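Local coordinates for ferripyochelin binding protein (Pyrococcus horikoshii, PDB 1V3W) that probably catalyses the reversible hydration of carbon dioxide as a gamma-class carbonic anhydrase, using zinc ions held between the subunits of a trimer, at residues K34-P39 against E157-L162; G45-I50 against I64-G69; Y77-H82 against K153-I158; M85-K90 against I103-K108. All blocks are in the same frame, centred on the assembly; numbering follows the deposited sequence.

In the fold
Contacts 1 and 3 lie side by side, their centres about 8 Å apart, and pack helix 146-169 against one flank of the beta-helix. No hydrogen bond crosses either; mainly aromatic rings and aliphatic chains make the contact, with contact 1 mostly buried and contact 3 only partly buried. Contacts 2 and 4 are on the other side of the chain's centre and join successive coils at their corners, through backbone bonds in contact 4 and polar side chains in both. Strands 63-65 and 85-87 are neighbours, so His65 and His87 share a zinc ion. Tyr159 and His82, from contacts 1 and 3, belong to the equivalent site at another subunit interface.

Contact 1. Residues K34-P39 against E157-L162; sequences KTSVWP and EIYVEL
Tyr159 drives the edge of its ring into the face of Trp38, an offset edge-to-face pair with the planes at 76° and the centroid of the indole five-membered ring 5.0 Å from that of the phenol. The touching edge is the CD2-CE2 side: Tyr159 CD2 comes within 3.4 Å of Trp38 NE1, and Tyr159 CE2 stands 3.6 Å from Trp38 CE2. The indole is also tied back to the strand just before it, since Trp38 NE1 gives a weak hydrogen bond to Ser36 OG (2.9 Å). One residue on, Val160 meets Lys34 with both methyls. Its CG2 meets the backbone, 3.8 Å from Lys34 O, while Val160 CG1, anti to the backbone N (chi1 169°), rests 4.0 Å from Lys34 CD; beyond that point the lysine chain leads away. Leu162 then closes the far end of the indole: its carbonyl carbon lies at the ring edge, near the plane, and Leu162 CG sits 4.2 Å from Trp38 CH2. Tyr159 belongs to a zinc site at the subunit interface, and its OH hydrogen-bonds Arg44 of the second subunit, whose guanidinium also makes a cation-pi contact with Trp38. The contact thus seats one face of helix 146-169 on the coil that carries strand 36-37, with Asn57 of the adjacent strand 57-58 touching both Trp38 and Tyr159, and Phe18 and His166 meeting the indole from within the same chain.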
loop_
_atom_site.group_PDB
_atom_site.type_symbol
_atom_site.label_atom_id
_atom_site.label_comp_id
_atom_site.label_asym_id
_atom_site.label_seq_id
_atom_site.Cartn_x
_atom_site.Cartn_y
_atom_site.Cartn_z
ATOM N N LYS A 34 7.524 -8.232 -22.208
ATOM C CA LYS A 34 7.950 -6.917 -21.748
ATOM C C LYS A 34 7.140 -6.307 -20.612
ATOM O O LYS A 34 7.095 -5.086 -20.454
ATOM C CB LYS A 34 8.022 -5.954 -22.939
ATOM C CG LYS A 34 9.102 -6.347 -23.943
ATOM C CD LYS A 34 9.092 -5.460 -25.176
ATOM C CE LYS A 34 10.226 -5.828 -26.124
ATOM N NZ LYS A 34 10.130 -7.237 -26.590
ATOM N N THR A 35 6.491 -7.161 -19.828
ATOM C CA THR A 35 5.741 -6.679 -18.678
ATOM C C THR A 35 6.731 -6.633 -17.531
ATOM O O THR A 35 7.830 -7.181 -17.622
ATOM C CB THR A 35 4.583 -7.625 -18.282
ATOM O OG1 THR A 35 5.089 -8.952 -18.083
ATOM C CG2 THR A 35 3.511 -7.631 -19.353
ATOM N N SER A 36 6.349 -5.969 -16.450
ATOM C CA SER A 36 7.221 -5.887 -15.293
ATOM C C SER A 36 6.394 -5.795 -14.020
ATOM O O SER A 36 5.368 -5.114 -13.976
ATOM C CB SER A 36 8.175 -4.687 -15.415
ATOM O OG SER A 36 7.491 -3.470 -15.657
ATOM N N VAL A 37 6.841 -6.515 -12.999
ATOM C CA VAL A 37 6.180 -6.542 -11.702
ATOM C C VAL A 37 7.263 -6.132 -10.713
ATOM O O VAL A 37 8.300 -6.791 -10.592
ATOM C CB VAL A 37 5.638 -7.950 -11.385
ATOM C CG1 VAL A 37 4.983 -7.964 -10.014
ATOM C CG2 VAL A 37 4.620 -8.359 -12.446
ATOM N N TRP A 38 7.003 -5.042 -10.005
ATOM C CA TRP A 38 7.977 -4.464 -9.097
ATOM C C TRP A 38 7.925 -4.893 -7.635
ATOM O O TRP A 38 6.990 -5.564 -7.210
ATOM C CB TRP A 38 7.913 -2.944 -9.284
ATOM C CG TRP A 38 8.200 -2.612 -10.729
ATOM C CD1 TRP A 38 7.303 -2.569 -11.763
ATOM C CD2 TRP A 38 9.500 -2.464 -11.319
ATOM N NE1 TRP A 38 7.968 -2.408 -12.960
ATOM C CE2 TRP A 38 9.306 -2.331 -12.715
ATOM C CE3 TRP A 38 10.796 -2.415 -10.802
ATOM C CZ2 TRP A 38 10.386 -2.183 -13.600
ATOM C CZ3 TRP A 38 11.861 -2.267 -11.683
ATOM C CH2 TRP A 38 11.647 -2.142 -13.068
ATOM N N PRO A 39 8.954 -4.530 -6.850
ATOM C CA PRO A 39 9.009 -4.905 -5.436
ATOM C C PRO A 39 7.735 -4.742 -4.625
ATOM O O PRO A 39 7.082 -3.704 -4.678
ATOM C CB PRO A 39 10.131 -4.027 -4.889
ATOM C CG PRO A 39 11.054 -3.909 -6.051
ATOM C CD PRO A 39 10.105 -3.677 -7.204
ATOM N N GLU A 157 6.552 2.785 -21.895
ATOM C CA GLU A 157 7.812 2.534 -22.583
ATOM C C GLU A 157 9.003 2.762 -21.663
ATOM O O GLU A 157 10.000 2.044 -21.740
ATOM C CB GLU A 157 7.921 3.413 -23.828
ATOM C CG GLU A 157 6.977 2.988 -24.936
ATOM C CD GLU A 157 7.070 3.874 -26.156
ATOM O OE1 GLU A 157 6.743 5.073 -26.044
ATOM O OE2 GLU A 157 7.471 3.374 -27.229
ATOM N N ILE A 158 8.897 3.762 -20.793
ATOM C CA ILE A 158 9.965 4.057 -19.847
ATOM C C ILE A 158 10.185 2.819 -18.986
ATOM O O ILE A 158 11.319 2.421 -18.715
ATOM C CB ILE A 158 9.592 5.250 -18.935
ATOM C CG1 ILE A 158 9.599 6.544 -19.752
ATOM C CG2 ILE A 158 10.561 5.343 -17.760
ATOM C CD1 ILE A 158 9.210 7.779 -18.964
ATOM N N TYR A 159 9.085 2.201 -18.571
ATOM C CA TYR A 159 9.158 1.011 -17.740
ATOM C C TYR A 159 9.688 -0.222 -18.440
ATOM O O TYR A 159 10.335 -1.064 -17.813
ATOM C CB TYR A 159 7.799 0.710 -17.123
ATOM C CG TYR A 159 7.711 1.268 -15.739
ATOM C CD1 TYR A 159 7.298 2.578 -15.519
ATOM C CD2 TYR A 159 8.154 0.519 -14.652
ATOM C CE1 TYR A 159 7.336 3.135 -14.244
ATOM C CE2 TYR A 159 8.202 1.061 -13.381
ATOM C CZ TYR A 159 7.794 2.367 -13.183
ATOM O OH TYR A 159 7.870 2.891 -11.916
ATOM N N VAL A 160 9.411 -0.347 -19.732
ATOM C CA VAL A 160 9.919 -1.493 -20.469
ATOM C C VAL A 160 11.445 -1.434 -20.420
ATOM O O VAL A 160 12.112 -2.446 -20.211
ATOM C CB VAL A 160 9.438 -1.473 -21.932
ATOM C CG1 VAL A 160 10.186 -2.525 -22.743
ATOM C CG2 VAL A 160 7.940 -1.740 -21.985
ATOM N N GLU A 161 11.994 -0.235 -20.593
ATOM C CA GLU A 161 13.438 -0.055 -20.556
ATOM C C GLU A 161 13.978 -0.266 -19.143
ATOM O O GLU A 161 15.023 -0.891 -18.955
ATOM C CB GLU A 161 13.808 1.347 -21.049
ATOM C CG GLU A 161 13.342 1.647 -22.468
ATOM C CD GLU A 161 13.887 0.665 -23.490
ATOM O OE1 GLU A 161 15.126 0.545 -23.603
ATOM O OE2 GLU A 161 13.076 0.012 -24.184
ATOM N N LEU A 162 13.258 0.255 -18.153
ATOM C CA LEU A 162 13.656 0.126 -16.757
ATOM C C LEU A 162 13.722 -1.351 -16.378
ATOM O O LEU A 162 14.663 -1.795 -15.721
ATOM C CB LEU A 162 12.648 0.861 -15.869
ATOM C CG LEU A 162 13.123 1.451 -14.542
ATOM C CD1 LEU A 162 14.375 2.292 -14.760
ATOM C CD2 LEU A 162 12.007 2.302 -13.955
#

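Contact 2. Residues G45-I50 against I64-G69; sequences GDIEQI and IHTSHG. With ZN (zinc ion), chain B.
Glu48 and Gly69 make the straightest of the polar bonds: Gly69 N donates to Glu48 OE2 over 2.9 Å at 169°, meeting the oxygen from above the carboxylate plane. His65 NE2 gives its N-H, in the plane of the imidazole, to the syn lone pair of Asp46 OD1 (2.9 Å), although the carboxylate and ring planes are 66° apart. The other nitrogen, His65 ND1, binds the zinc ion at 2.2 Å, so Asp46 is a second-shell residue that fixes the rotation of a metal ligand. His87 and His82 of the third subunit complete the protein ligands, and water 2 is also bound. Asp46 OD2 is held in turn by Arg44 and by His166 of the third subunit. Thr66 OG1 accepts from Glu48 N (2.9 Å) and donates to water 1, which also takes the N-H of Ile47 and donates to Glu48 O; this buried hydroxyl and the turning backbone satisfy one another. Here the chain rounds a corner of a left-handed beta-helix, between strands 42-45 and 49-52, and the loop following strand 63-65 lies against it on the next coil. Apolar packing continues away from the polar centre. Ile47 CG2, anti to the backbone N, sits over the centre of one face of the His68 imidazole in a CH-pi contact, 3.7 Å from the ring centroid and almost on its normal. Toward the interior, Ile50 CG2 meets Ile64 CG2 at 3.7 Å, and Ile50 CD1 reaches to 3.5 Å from Ile64 O.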
loop_
_atom_site.group_PDB
_atom_site.type_symbol
_atom_site.label_atom_id
_atom_site.label_comp_id
_atom_site.label_asym_id
_atom_site.label_seq_id
_atom_site.Cartn_x
_atom_site.Cartn_y
_atom_site.Cartn_z
ATOM N N GLY A 45 -3.623 -14.786 -8.064
ATOM C CA GLY A 45 -4.564 -15.448 -8.953
ATOM C C GLY A 45 -5.127 -16.718 -8.345
ATOM O O GLY A 45 -4.982 -17.801 -8.917
ATOM N N ASP A 46 -5.775 -16.589 -7.189
ATOM C CA ASP A 46 -6.340 -17.750 -6.504
ATOM C C ASP A 46 -7.845 -17.950 -6.675
ATOM O O ASP A 46 -8.404 -18.923 -6.162
ATOM C CB ASP A 46 -5.972 -17.723 -5.011
ATOM C CG ASP A 46 -6.402 -16.443 -4.311
ATOM O OD1 ASP A 46 -7.054 -15.586 -4.945
ATOM O OD2 ASP A 46 -6.080 -16.300 -3.110
ATOM N N ILE A 47 -8.498 -17.032 -7.378
ATOM C CA ILE A 47 -9.925 -17.156 -7.659
ATOM C C ILE A 47 -10.029 -17.115 -9.183
ATOM O O ILE A 47 -9.989 -18.161 -9.830
ATOM C CB ILE A 47 -10.748 -16.015 -7.007
ATOM C CG1 ILE A 47 -10.551 -16.038 -5.484
ATOM C CG2 ILE A 47 -12.230 -16.188 -7.333
ATOM C CD1 ILE A 47 -11.317 -14.958 -4.737
ATOM N N GLU A 48 -10.143 -15.922 -9.759
ATOM C CA GLU A 48 -10.201 -15.791 -11.214
ATOM C C GLU A 48 -8.803 -15.441 -11.724
ATOM O O GLU A 48 -7.911 -15.102 -10.948
ATOM C CB GLU A 48 -11.177 -14.687 -11.636
ATOM C CG GLU A 48 -12.635 -14.903 -11.244
ATOM C CD GLU A 48 -13.243 -16.151 -11.856
ATOM O OE1 GLU A 48 -12.726 -16.626 -12.889
ATOM O OE2 GLU A 48 -14.250 -16.646 -11.309
ATOM N N GLN A 49 -8.618 -15.514 -13.034
ATOM C CA GLN A 49 -7.328 -15.209 -13.633
ATOM C C GLN A 49 -6.989 -13.722 -13.615
ATOM O O GLN A 49 -7.873 -12.860 -13.636
ATOM C CB GLN A 49 -7.301 -15.692 -15.088
ATOM C CG GLN A 49 -5.975 -15.448 -15.807
ATOM C CD GLN A 49 -5.991 -15.923 -17.253
ATOM O OE1 GLN A 49 -6.422 -15.203 -18.158
ATOM N NE2 GLN A 49 -5.525 -17.146 -17.474
ATOM N N ILE A 50 -5.692 -13.437 -13.551
ATOM C CA ILE A 50 -5.195 -12.068 -13.623
ATOM C C ILE A 50 -4.327 -12.088 -14.870
ATOM O O ILE A 50 -3.328 -12.807 -14.925
ATOM C CB ILE A 50 -4.322 -11.687 -12.415
ATOM C CG1 ILE A 50 -5.180 -11.663 -11.151
ATOM C CG2 ILE A 50 -3.680 -10.317 -12.653
ATOM C CD1 ILE A 50 -4.375 -11.568 -9.873
ATOM N N ILE A 64 -3.207 -6.842 -6.857
ATOM C CA ILE A 64 -4.181 -7.159 -7.890
ATOM C C ILE A 64 -4.856 -8.447 -7.456
ATOM O O ILE A 64 -4.190 -9.423 -7.106
ATOM C CB ILE A 64 -3.542 -7.363 -9.279
ATOM C CG1 ILE A 64 -2.782 -6.103 -9.692
ATOM C CG2 ILE A 64 -4.637 -7.667 -10.309
ATOM C CD1 ILE A 64 -2.146 -6.185 -11.071
ATOM N N HIS A 65 -6.183 -8.432 -7.440
ATOM C CA HIS A 65 -6.946 -9.602 -7.047
ATOM C C HIS A 65 -8.221 -9.651 -7.875
ATOM O O HIS A 65 -8.427 -8.819 -8.762
ATOM C CB HIS A 65 -7.288 -9.536 -5.557
ATOM C CG HIS A 65 -7.719 -10.848 -4.982
ATOM N ND1 HIS A 65 -8.738 -10.959 -4.061
ATOM C CD2 HIS A 65 -7.266 -12.106 -5.196
ATOM C CE1 HIS A 65 -8.896 -12.231 -3.735
ATOM N NE2 HIS A 65 -8.015 -12.947 -4.410
ATOM N N THR A 66 -9.072 -10.626 -7.581
ATOM C CA THR A 66 -10.323 -10.800 -8.308
ATOM C C THR A 66 -11.417 -11.281 -7.368
ATOM O O THR A 66 -11.172 -11.568 -6.196
ATOM C CB THR A 66 -10.181 -11.863 -9.411
ATOM O OG1 THR A 66 -9.994 -13.149 -8.803
ATOM C CG2 THR A 66 -8.991 -11.554 -10.317
ATOM N N SER A 67 -12.630 -11.365 -7.907
ATOM C CA SER A 67 -13.786 -11.853 -7.169
ATOM C C SER A 67 -14.382 -12.938 -8.053
ATOM O O SER A 67 -14.122 -12.964 -9.257
ATOM C CB SER A 67 -14.803 -10.728 -6.955
ATOM O OG SER A 67 -15.111 -10.074 -8.173
ATOM N N HIS A 68 -15.159 -13.843 -7.468
ATOM C CA HIS A 68 -15.769 -14.904 -8.259
ATOM C C HIS A 68 -16.579 -14.304 -9.403
ATOM O O HIS A 68 -17.467 -13.477 -9.182
ATOM C CB HIS A 68 -16.669 -15.787 -7.390
ATOM C CG HIS A 68 -15.917 -16.750 -6.521
ATOM N ND1 HIS A 68 -15.435 -16.412 -5.277
ATOM C CD2 HIS A 68 -15.555 -18.038 -6.731
ATOM C CE1 HIS A 68 -14.807 -17.452 -4.753
ATOM N NE2 HIS A 68 -14.865 -18.449 -5.616
ATOM N N GLY A 69 -16.258 -14.719 -10.624
ATOM C CA GLY A 69 -16.960 -14.216 -11.790
ATOM C C GLY A 69 -16.415 -12.900 -12.311
ATOM O O GLY A 69 -16.920 -12.362 -13.297
HETATM ZN ZN ZN B . -9.871 -9.358 -2.991
HETATM O O HOH W 1 -7.607 -14.332 -8.358
HETATM O O HOH W 2 -10.493 -10.012 -1.403
#

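Contact 3. Residues Y77-H82 against K153-I158; sequences YVTIGH and KKNAEI. With ZN (zinc ion), chain C.
Helix 146-169 lies along one flank of the beta-helix, and here Ala156 and its neighbours settle on the coil of strand 79-80 through Tyr77 and Thr79. Ala156 is the point of closest backbone approach: its CB sits 3.6 Å from Tyr77 CA and 3.9 Å from Tyr77 CD1, at the edge of the phenol ring and near its plane. Lys153 runs beside that ring and points the same way. Its CG, anti to the backbone N (chi1 177°), lies over one ring face, and the extended chain brings Lys153 CE to 4.0 Å from Tyr77 OH. Tyr55 stacks on Tyr77 as well. Further along the segment, Thr79 and Asn155 cross at about a right angle, with Thr79 OG1 3.5 Å from Asn155 CG; the threonine hydroxyl hydrogen-bonds Asn57, and Asn155 OD1 a glycerol molecule. The same segment leads on to His82, which does not touch the helix residues 153-158 but binds a zinc ion through NE2 at 2.2 Å. Water 3 is a further ligand, and His65 and His87 of the second subunit supply the rest: a three-histidine site shared between two chains, characteristic of gamma-class carbonic anhydrases.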
loop_
_atom_site.group_PDB
_atom_site.type_symbol
_atom_site.label_atom_id
_atom_site.label_comp_id
_atom_site.label_asym_id
_atom_site.label_seq_id
_atom_site.Cartn_x
_atom_site.Cartn_y
_atom_site.Cartn_z
ATOM N N TYR A 77 0.492 -1.632 -22.621
ATOM C CA TYR A 77 1.000 -0.305 -22.281
ATOM C C TYR A 77 0.238 0.294 -21.109
ATOM O O TYR A 77 -0.054 1.493 -21.087
ATOM C CB TYR A 77 0.898 0.628 -23.488
ATOM C CG TYR A 77 1.798 0.249 -24.642
ATOM C CD1 TYR A 77 3.162 0.546 -24.618
ATOM C CD2 TYR A 77 1.279 -0.380 -25.771
ATOM C CE1 TYR A 77 3.985 0.228 -25.696
ATOM C CE2 TYR A 77 2.091 -0.700 -26.853
ATOM C CZ TYR A 77 3.441 -0.393 -26.810
ATOM O OH TYR A 77 4.250 -0.694 -27.882
ATOM N N VAL A 78 -0.096 -0.549 -20.137
ATOM C CA VAL A 78 -0.806 -0.089 -18.956
ATOM C C VAL A 78 0.178 0.123 -17.819
ATOM O O VAL A 78 1.053 -0.707 -17.574
ATOM C CB VAL A 78 -1.872 -1.107 -18.495
ATOM C CG1 VAL A 78 -2.467 -0.670 -17.155
ATOM C CG2 VAL A 78 -2.969 -1.220 -19.540
ATOM N N THR A 79 0.035 1.255 -17.143
ATOM C CA THR A 79 0.879 1.586 -16.008
ATOM C C THR A 79 0.028 1.510 -14.749
ATOM O O THR A 79 -0.908 2.290 -14.588
ATOM C CB THR A 79 1.445 3.018 -16.128
ATOM O OG1 THR A 79 2.378 3.076 -17.212
ATOM C CG2 THR A 79 2.144 3.430 -14.837
ATOM N N ILE A 80 0.328 0.558 -13.872
ATOM C CA ILE A 80 -0.414 0.443 -12.623
ATOM C C ILE A 80 0.486 1.069 -11.562
ATOM O O ILE A 80 1.460 0.465 -11.108
ATOM C CB ILE A 80 -0.741 -1.021 -12.283
ATOM C CG1 ILE A 80 -1.478 -1.664 -13.465
ATOM C CG2 ILE A 80 -1.620 -1.075 -11.034
ATOM C CD1 ILE A 80 -1.909 -3.087 -13.220
ATOM N N GLY A 81 0.143 2.302 -11.202
ATOM C CA GLY A 81 0.918 3.085 -10.260
ATOM C C GLY A 81 1.176 2.520 -8.884
ATOM O O GLY A 81 0.398 1.733 -8.351
ATOM N N HIS A 82 2.288 2.959 -8.308
ATOM C CA HIS A 82 2.696 2.531 -6.985
ATOM C C HIS A 82 1.525 2.552 -6.015
ATOM O O HIS A 82 0.753 3.513 -5.985
ATOM C CB HIS A 82 3.750 3.485 -6.404
ATOM C CG HIS A 82 4.860 3.834 -7.343
ATOM N ND1 HIS A 82 5.982 3.047 -7.504
ATOM C CD2 HIS A 82 5.035 4.906 -8.151
ATOM C CE1 HIS A 82 6.799 3.622 -8.368
ATOM N NE2 HIS A 82 6.249 4.752 -8.776
ATOM N N LYS A 153 1.341 6.231 -23.385
ATOM C CA LYS A 153 2.212 5.207 -23.981
ATOM C C LYS A 153 3.643 5.357 -23.445
ATOM O O LYS A 153 4.271 4.380 -23.045
ATOM C CB LYS A 153 2.239 5.295 -25.525
ATOM C CG LYS A 153 3.207 4.272 -26.178
ATOM C CD LYS A 153 3.130 4.195 -27.717
ATOM C CE LYS A 153 4.203 3.246 -28.282
ATOM N NZ LYS A 153 4.076 2.970 -29.747
ATOM N N LYS A 154 4.144 6.592 -23.441
ATOM C CA LYS A 154 5.497 6.929 -22.981
ATOM C C LYS A 154 5.808 6.371 -21.583
ATOM O O LYS A 154 6.880 5.810 -21.354
ATOM C CB LYS A 154 5.651 8.470 -23.018
ATOM C CG LYS A 154 7.022 9.092 -22.666
ATOM C CD LYS A 154 7.483 10.136 -23.732
ATOM C CE LYS A 154 7.420 11.668 -23.383
ATOM N NZ LYS A 154 7.366 12.181 -21.972
ATOM N N ASN A 155 4.864 6.521 -20.660
ATOM C CA ASN A 155 5.038 6.039 -19.290
ATOM C C ASN A 155 5.392 4.552 -19.316
ATOM O O ASN A 155 6.333 4.106 -18.654
ATOM C CB ASN A 155 3.741 6.247 -18.496
ATOM C CG ASN A 155 3.944 6.164 -16.989
ATOM O OD1 ASN A 155 4.857 5.495 -16.502
ATOM N ND2 ASN A 155 3.073 6.833 -16.243
ATOM N N ALA A 156 4.629 3.790 -20.091
ATOM C CA ALA A 156 4.852 2.353 -20.203
ATOM C C ALA A 156 6.186 2.026 -20.868
ATOM O O ALA A 156 6.877 1.095 -20.459
ATOM C CB ALA A 156 3.707 1.709 -20.977
ATOM N N GLU A 157 6.552 2.785 -21.895
ATOM C CA GLU A 157 7.812 2.534 -22.583
ATOM C C GLU A 157 9.003 2.762 -21.663
ATOM O O GLU A 157 10.000 2.044 -21.740
ATOM C CB GLU A 157 7.921 3.413 -23.828
ATOM C CG GLU A 157 6.977 2.988 -24.936
ATOM C CD GLU A 157 7.070 3.874 -26.156
ATOM O OE1 GLU A 157 6.743 5.073 -26.044
ATOM O OE2 GLU A 157 7.471 3.374 -27.229
ATOM N N ILE A 158 8.897 3.762 -20.793
ATOM C CA ILE A 158 9.965 4.057 -19.847
ATOM C C ILE A 158 10.185 2.819 -18.986
ATOM O O ILE A 158 11.319 2.421 -18.715
ATOM C CB ILE A 158 9.592 5.250 -18.935
ATOM C CG1 ILE A 158 9.599 6.544 -19.752
ATOM C CG2 ILE A 158 10.561 5.343 -17.760
ATOM C CD1 ILE A 158 9.210 7.779 -18.964
HETATM ZN ZN ZN C . 7.350 5.887 -10.260
HETATM O O HOH W 3 6.889 5.038 -11.810
#

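Contact 4. Residues M85-K90 against I103-K108; sequences MVHGAK and ILDGAK. With ZN (zinc ion), chain B.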
loop_
_atom_site.group_PDB
_atom_site.type_symbol
_atom_site.label_atom_id
_atom_site.label_comp_id
_atom_site.label_asym_id
_atom_site.label_seq_id
_atom_site.Cartn_x
_atom_site.Cartn_y
_atom_site.Cartn_z
ATOM N N MET A 85 -4.515 -0.392 -6.430
ATOM C CA MET A 85 -5.141 -1.682 -6.207
ATOM C C MET A 85 -6.211 -1.910 -7.270
ATOM O O MET A 85 -7.122 -1.100 -7.425
ATOM C CB MET A 85 -5.756 -1.698 -4.803
ATOM C CG MET A 85 -6.010 -3.068 -4.201
ATOM S SD MET A 85 -7.381 -3.953 -4.942
ATOM C CE MET A 85 -6.623 -5.567 -5.212
ATOM N N VAL A 86 -6.078 -3.003 -8.016
ATOM C CA VAL A 86 -7.043 -3.341 -9.059
ATOM C C VAL A 86 -7.753 -4.620 -8.635
ATOM O O VAL A 86 -7.111 -5.650 -8.413
ATOM C CB VAL A 86 -6.347 -3.560 -10.422
ATOM C CG1 VAL A 86 -7.380 -3.915 -11.483
ATOM C CG2 VAL A 86 -5.580 -2.304 -10.822
ATOM N N HIS A 87 -9.076 -4.557 -8.526
ATOM C CA HIS A 87 -9.838 -5.715 -8.087
ATOM C C HIS A 87 -10.963 -6.131 -9.030
ATOM O O HIS A 87 -11.968 -5.433 -9.150
ATOM C CB HIS A 87 -10.409 -5.445 -6.692
ATOM C CG HIS A 87 -10.696 -6.686 -5.912
ATOM N ND1 HIS A 87 -11.737 -7.534 -6.219
ATOM C CD2 HIS A 87 -10.038 -7.257 -4.875
ATOM C CE1 HIS A 87 -11.708 -8.575 -5.407
ATOM N NE2 HIS A 87 -10.686 -8.432 -4.582
ATOM N N GLY A 88 -10.773 -7.273 -9.691
ATOM C CA GLY A 88 -11.771 -7.809 -10.607
ATOM C C GLY A 88 -12.258 -6.850 -11.674
ATOM O O GLY A 88 -13.451 -6.823 -11.993
ATOM N N ALA A 89 -11.340 -6.083 -12.249
ATOM C CA ALA A 89 -11.706 -5.110 -13.266
ATOM C C ALA A 89 -11.059 -5.352 -14.617
ATOM O O ALA A 89 -10.071 -6.083 -14.738
ATOM C CB ALA A 89 -11.360 -3.707 -12.780
ATOM N N LYS A 90 -11.646 -4.738 -15.638
ATOM C CA LYS A 90 -11.138 -4.820 -16.997
ATOM C C LYS A 90 -10.504 -3.474 -17.310
ATOM O O LYS A 90 -11.145 -2.430 -17.168
ATOM C CB LYS A 90 -12.270 -5.116 -17.984
ATOM C CG LYS A 90 -12.709 -6.568 -17.975
ATOM C CD LYS A 90 -13.814 -6.847 -18.977
ATOM C CE LYS A 90 -14.136 -8.335 -19.025
ATOM N NZ LYS A 90 -14.507 -8.872 -17.685
ATOM N N ILE A 103 -9.435 0.443 -8.347
ATOM C CA ILE A 103 -10.340 0.102 -9.439
ATOM C C ILE A 103 -11.115 -1.101 -8.931
ATOM O O ILE A 103 -10.531 -2.150 -8.670
ATOM C CB ILE A 103 -9.573 -0.288 -10.713
ATOM C CG1 ILE A 103 -8.520 0.779 -11.038
ATOM C CG2 ILE A 103 -10.550 -0.455 -11.872
ATOM C CD1 ILE A 103 -9.076 2.176 -11.236
ATOM N N LEU A 104 -12.427 -0.950 -8.786
ATOM C CA LEU A 104 -13.244 -2.027 -8.248
ATOM C C LEU A 104 -13.882 -2.986 -9.252
ATOM O O LEU A 104 -13.854 -2.768 -10.465
ATOM C CB LEU A 104 -14.292 -1.435 -7.300
ATOM C CG LEU A 104 -13.630 -0.695 -6.127
ATOM C CD1 LEU A 104 -14.669 0.025 -5.284
ATOM C CD2 LEU A 104 -12.847 -1.693 -5.282
ATOM N N ASP A 105 -14.456 -4.056 -8.710
ATOM C CA ASP A 105 -15.067 -5.134 -9.478
ATOM C C ASP A 105 -16.105 -4.750 -10.519
ATOM O O ASP A 105 -17.028 -3.981 -10.251
ATOM C CB ASP A 105 -15.667 -6.150 -8.507
ATOM C CG ASP A 105 -14.670 -6.598 -7.458
ATOM O OD1 ASP A 105 -13.979 -7.613 -7.682
ATOM O OD2 ASP A 105 -14.566 -5.919 -6.414
ATOM N N GLY A 106 -15.943 -5.310 -11.712
ATOM C CA GLY A 106 -16.873 -5.040 -12.790
ATOM C C GLY A 106 -16.600 -3.763 -13.556
ATOM O O GLY A 106 -17.233 -3.508 -14.580
ATOM N N ALA A 107 -15.669 -2.950 -13.068
ATOM C CA ALA A 107 -15.347 -1.709 -13.758
ATOM C C ALA A 107 -14.725 -2.030 -15.111
ATOM O O ALA A 107 -14.047 -3.049 -15.268
ATOM C CB ALA A 107 -14.383 -0.876 -12.922
ATOM N N LYS A 108 -14.973 -1.161 -16.086
ATOM C CA LYS A 108 -14.438 -1.325 -17.432
ATOM C C LYS A 108 -13.771 -0.006 -17.797
ATOM O O LYS A 108 -14.448 0.991 -18.045
ATOM C CB LYS A 108 -15.565 -1.625 -18.431
ATOM C CG LYS A 108 -15.082 -2.193 -19.770
ATOM C CD LYS A 108 -16.100 -1.991 -20.895
ATOM C CE LYS A 108 -15.578 -2.544 -22.216
ATOM N NZ LYS A 108 -14.090 -2.514 -22.273
HETATM ZN ZN ZN B . -9.871 -9.358 -2.991
HETATM O O HOH W 2 -10.493 -10.012 -1.403
#
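His87 and Asp105 mark the tight end of this contact. His87 ND1 donates to Asp105 OD1 at 2.7 Å, with the oxygen close to the imidazole plane and approached on its syn side. The other ring nitrogen, His87 NE2, binds the zinc ion at 2.0 Å, which makes Asp105 a second-shell residue that orients the ligand. The same OD1 also takes a hydrogen bond from Ser67, a second grip on the carboxylate. Next to this pair the strands run parallel, Val86 beside Ile103: Ile103 N bonds Met85 O, and Ile103 O receives His87 N. Side-chain packing is close, for Ala89 CB stands only 3.5 Å from Ile103 CG2, tighter than usual for two carbons, and 4.1 Å from Ala107 CB. Both chains then round their corners. Residues 104-107 form a type II turn with Gly106 in its third position, and Gly106 N donates to Gly88 O (2.9 Å, 168°); Gly88 itself has positive phi. Across the corner the register has slipped by one residue, and Lys90 pairs with Lys108 through a nearly straight bond from Lys90 N to Ala107 O (3.0 Å, 175°). The backbone is firmly paired here, but the side chains on it are exposed and loosely packed. Beyond the backbone (Lys108 CA to Lys90 O, 3.5 Å), Lys90 CB comes no nearer than 4.4 Å to Lys108 CG, and Lys90 then leads away. Parallel strands, stacked corners and a small residue turned inward are the pattern of hexapeptide-repeat left-handed beta-helices, here bearing a histidine of the zinc site at the end of a strand, just before the corner.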